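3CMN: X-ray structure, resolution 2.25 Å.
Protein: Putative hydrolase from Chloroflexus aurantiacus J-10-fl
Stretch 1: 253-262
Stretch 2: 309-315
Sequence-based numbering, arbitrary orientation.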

# COMPACT_ATOMS: atom_id res chain seq x y z
N VAL A 253 11.11 10.47 -13.38
CA VAL A 253 10.47 9.20 -13.09
C VAL A 253 10.20 9.10 -11.59
O VAL A 253 9.05 8.92 -11.18
CB VAL A 253 11.37 8.02 -13.51
CG1 VAL A 253 10.68 6.70 -13.22
CG2 VAL A 253 11.69 8.12 -14.98
N PHE A 254 11.25 9.24 -10.79
CA PHE A 254 11.10 9.16 -9.34
C PHE A 254 10.04 10.13 -8.86
O PHE A 254 9.18 9.78 -8.05
CB PHE A 254 12.44 9.48 -8.64
CG PHE A 254 13.52 8.46 -8.87
CD1 PHE A 254 13.25 7.26 -9.53
CD2 PHE A 254 14.82 8.70 -8.43
CE1 PHE A 254 14.25 6.32 -9.74
CE2 PHE A 254 15.83 7.76 -8.64
CZ PHE A 254 15.55 6.57 -9.30
N ASP A 255 10.11 11.36 -9.37
CA ASP A 255 9.18 12.41 -9.00
C ASP A 255 7.74 11.94 -9.18
O ASP A 255 6.90 12.15 -8.31
CB ASP A 255 9.44 13.64 -9.86
CG ASP A 255 8.95 14.93 -9.23
OD1 ASP A 255 7.79 14.96 -8.74
OD2 ASP A 255 9.73 15.91 -9.21
N ARG A 256 7.48 11.30 -10.31
CA ARG A 256 6.15 10.77 -10.64
C ARG A 256 5.74 9.62 -9.72
O ARG A 256 4.63 9.61 -9.18
CB ARG A 256 6.11 10.30 -12.09
CG ARG A 256 5.97 11.41 -13.12
CD ARG A 256 5.85 10.83 -14.52
NE ARG A 256 5.71 11.84 -15.57
CZ ARG A 256 4.55 12.32 -16.01
NH1 ARG A 256 3.40 11.89 -15.50
NH2 ARG A 256 4.54 13.23 -16.97
N ILE A 257 6.62 8.64 -9.55
CA ILE A 257 6.34 7.49 -8.70
C ILE A 257 6.07 8.01 -7.29
O ILE A 257 5.13 7.57 -6.62
CB ILE A 257 7.54 6.51 -8.66
CG1 ILE A 257 7.74 5.89 -10.04
CG2 ILE A 257 7.31 5.43 -7.60
CD1 ILE A 257 9.03 5.10 -10.18
N GLN A 258 6.89 8.96 -6.86
CA GLN A 258 6.74 9.55 -5.54
C GLN A 258 5.41 10.28 -5.40
O GLN A 258 4.72 10.12 -4.40
CB GLN A 258 7.90 10.50 -5.27
CG GLN A 258 9.19 9.79 -4.92
CD GLN A 258 10.39 10.71 -4.88
OE1 GLN A 258 10.28 11.87 -4.47
NE2 GLN A 258 11.55 10.21 -5.29
N ALA A 259 5.04 11.08 -6.41
CA ALA A 259 3.78 11.81 -6.34
C ALA A 259 2.57 10.87 -6.37
O ALA A 259 1.57 11.13 -5.73
CB ALA A 259 3.70 12.83 -7.48
N LEU A 260 2.66 9.77 -7.11
CA LEU A 260 1.56 8.80 -7.17
C LEU A 260 1.41 8.12 -5.81
O LEU A 260 0.32 8.04 -5.26
CB LEU A 260 1.84 7.74 -8.26
CG LEU A 260 0.94 6.49 -8.28
CD1 LEU A 260 -0.49 6.88 -8.72
CD2 LEU A 260 1.52 5.44 -9.24
N MET A 261 2.51 7.62 -5.26
CA MET A 261 2.48 6.96 -3.96
C MET A 261 1.91 7.91 -2.90
O MET A 261 1.11 7.51 -2.06
CB MET A 261 3.89 6.48 -3.59
CG MET A 261 4.13 4.98 -3.81
SD MET A 261 3.66 4.31 -5.43
CE MET A 261 2.04 3.65 -5.06
N SER A 262 2.30 9.18 -2.97
CA SER A 262 1.81 10.18 -2.03
C SER A 262 0.30 10.42 -2.12
O SER A 262 -0.40 10.45 -1.10
CB SER A 262 2.54 11.49 -2.27
OG SER A 262 2.07 12.48 -1.36
N GLY A 309 16.14 -1.36 -7.01
CA GLY A 309 16.74 -0.46 -7.98
C GLY A 309 16.10 0.89 -8.22
O GLY A 309 16.43 1.55 -9.21
N LEU A 310 15.18 1.29 -7.35
CA LEU A 310 14.52 2.59 -7.47
C LEU A 310 14.95 3.39 -6.24
O LEU A 310 14.27 3.38 -5.21
CB LEU A 310 13.00 2.44 -7.50
CG LEU A 310 12.43 1.80 -8.76
CD1 LEU A 310 12.15 0.32 -8.50
CD2 LEU A 310 11.16 2.52 -9.17
N ASP A 311 16.08 4.08 -6.35
CA ASP A 311 16.62 4.85 -5.24
C ASP A 311 15.92 6.18 -5.03
O ASP A 311 16.56 7.22 -4.93
CB ASP A 311 18.12 5.07 -5.43
CG ASP A 311 18.81 5.50 -4.14
OD1 ASP A 311 18.97 6.72 -3.91
OD2 ASP A 311 19.16 4.61 -3.34
N LEU A 312 14.59 6.13 -4.97
CA LEU A 312 13.78 7.31 -4.76
C LEU A 312 13.52 7.51 -3.27
O LEU A 312 14.01 6.74 -2.44
CB LEU A 312 12.46 7.17 -5.51
CG LEU A 312 11.77 5.81 -5.43
CD1 LEU A 312 11.20 5.54 -4.04
CD2 LEU A 312 10.69 5.78 -6.47
N LYS A 313 12.77 8.55 -2.93
CA LYS A 313 12.46 8.82 -1.54
C LYS A 313 10.99 9.16 -1.36
O LYS A 313 10.52 10.14 -1.92
CB LYS A 313 13.34 9.95 -1.01
CG LYS A 313 13.08 10.31 0.45
CD LYS A 313 13.99 11.44 0.91
CE LYS A 313 13.74 11.79 2.37
NZ LYS A 313 14.64 12.88 2.84
N LEU A 314 10.28 8.32 -0.63
CA LEU A 314 8.86 8.58 -0.37
C LEU A 314 8.65 9.79 0.53
O LEU A 314 9.62 10.22 1.18
CB LEU A 314 8.19 7.35 0.26
CG LEU A 314 8.22 6.06 -0.56
CD1 LEU A 314 7.53 4.93 0.19
CD2 LEU A 314 7.57 6.27 -1.92
N ALA A 315 7.46 10.35 0.58
CA ALA A 315 7.22 11.50 1.42
C ALA A 315 6.56 11.10 2.73
O ALA A 315 5.73 10.20 2.78
CB ALA A 315 6.36 12.52 0.69
O HOH W 1 5.65 9.06 -1.64

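This is a mainly apolar contact in which an irregular segment of chain lies against one side of a helix, joined to it at one end by a bridging water. Residues 253-262 are helical throughout, their backbone groups paired by i to i+4 hydrogen bonds such as Gln258 N to Phe254 O (2.7 Å). Residues 309-315 form no regular helix or strand; Gly309 leaves the preceding helix through a Schellman motif, its positive phi of 112° being a conformation in which a CB would jam against the preceding carbonyl oxygen.

The loop advances along the helix, with Leu312 nearest Phe254 and Leu314 nearest Gln258 by CA position. Leu312 is central. Its CB lies over a face of the Phe254 ring, 4.2 Å from the ring centroid, a CH-pi contact in which an aliphatic carbon meets the aromatic pi cloud. Its CD2 meets Ile257 CG2 at 3.6 Å, so one branched leucine touches two residues three positions apart, which lie on the same side of the helix. Ile257 also reaches Leu310, CD1 to CD2 at 3.5 Å; these buried, branched hydrocarbons fill space without leaving polar groups unpaired. One turn further on, Met261 CB packs against Leu314 CD2 at 4.0 Å. The CA-to-CB bond of Leu314 points away from the helix, yet its side chain, with chi1 m and chi2 t, brings its end back nearer.

Gln258 suits a partly exposed place beside loop backbone because its long side chain carries an amide that can both donate and accept. That end approaches Lys313, whose own extended, all-t side chain leads away from the helix. The clearest polar link is water 1, which donates to Gln258 O and accepts from Ala315 N, both at 3.1 Å, thereby joining the two backbones without direct contact.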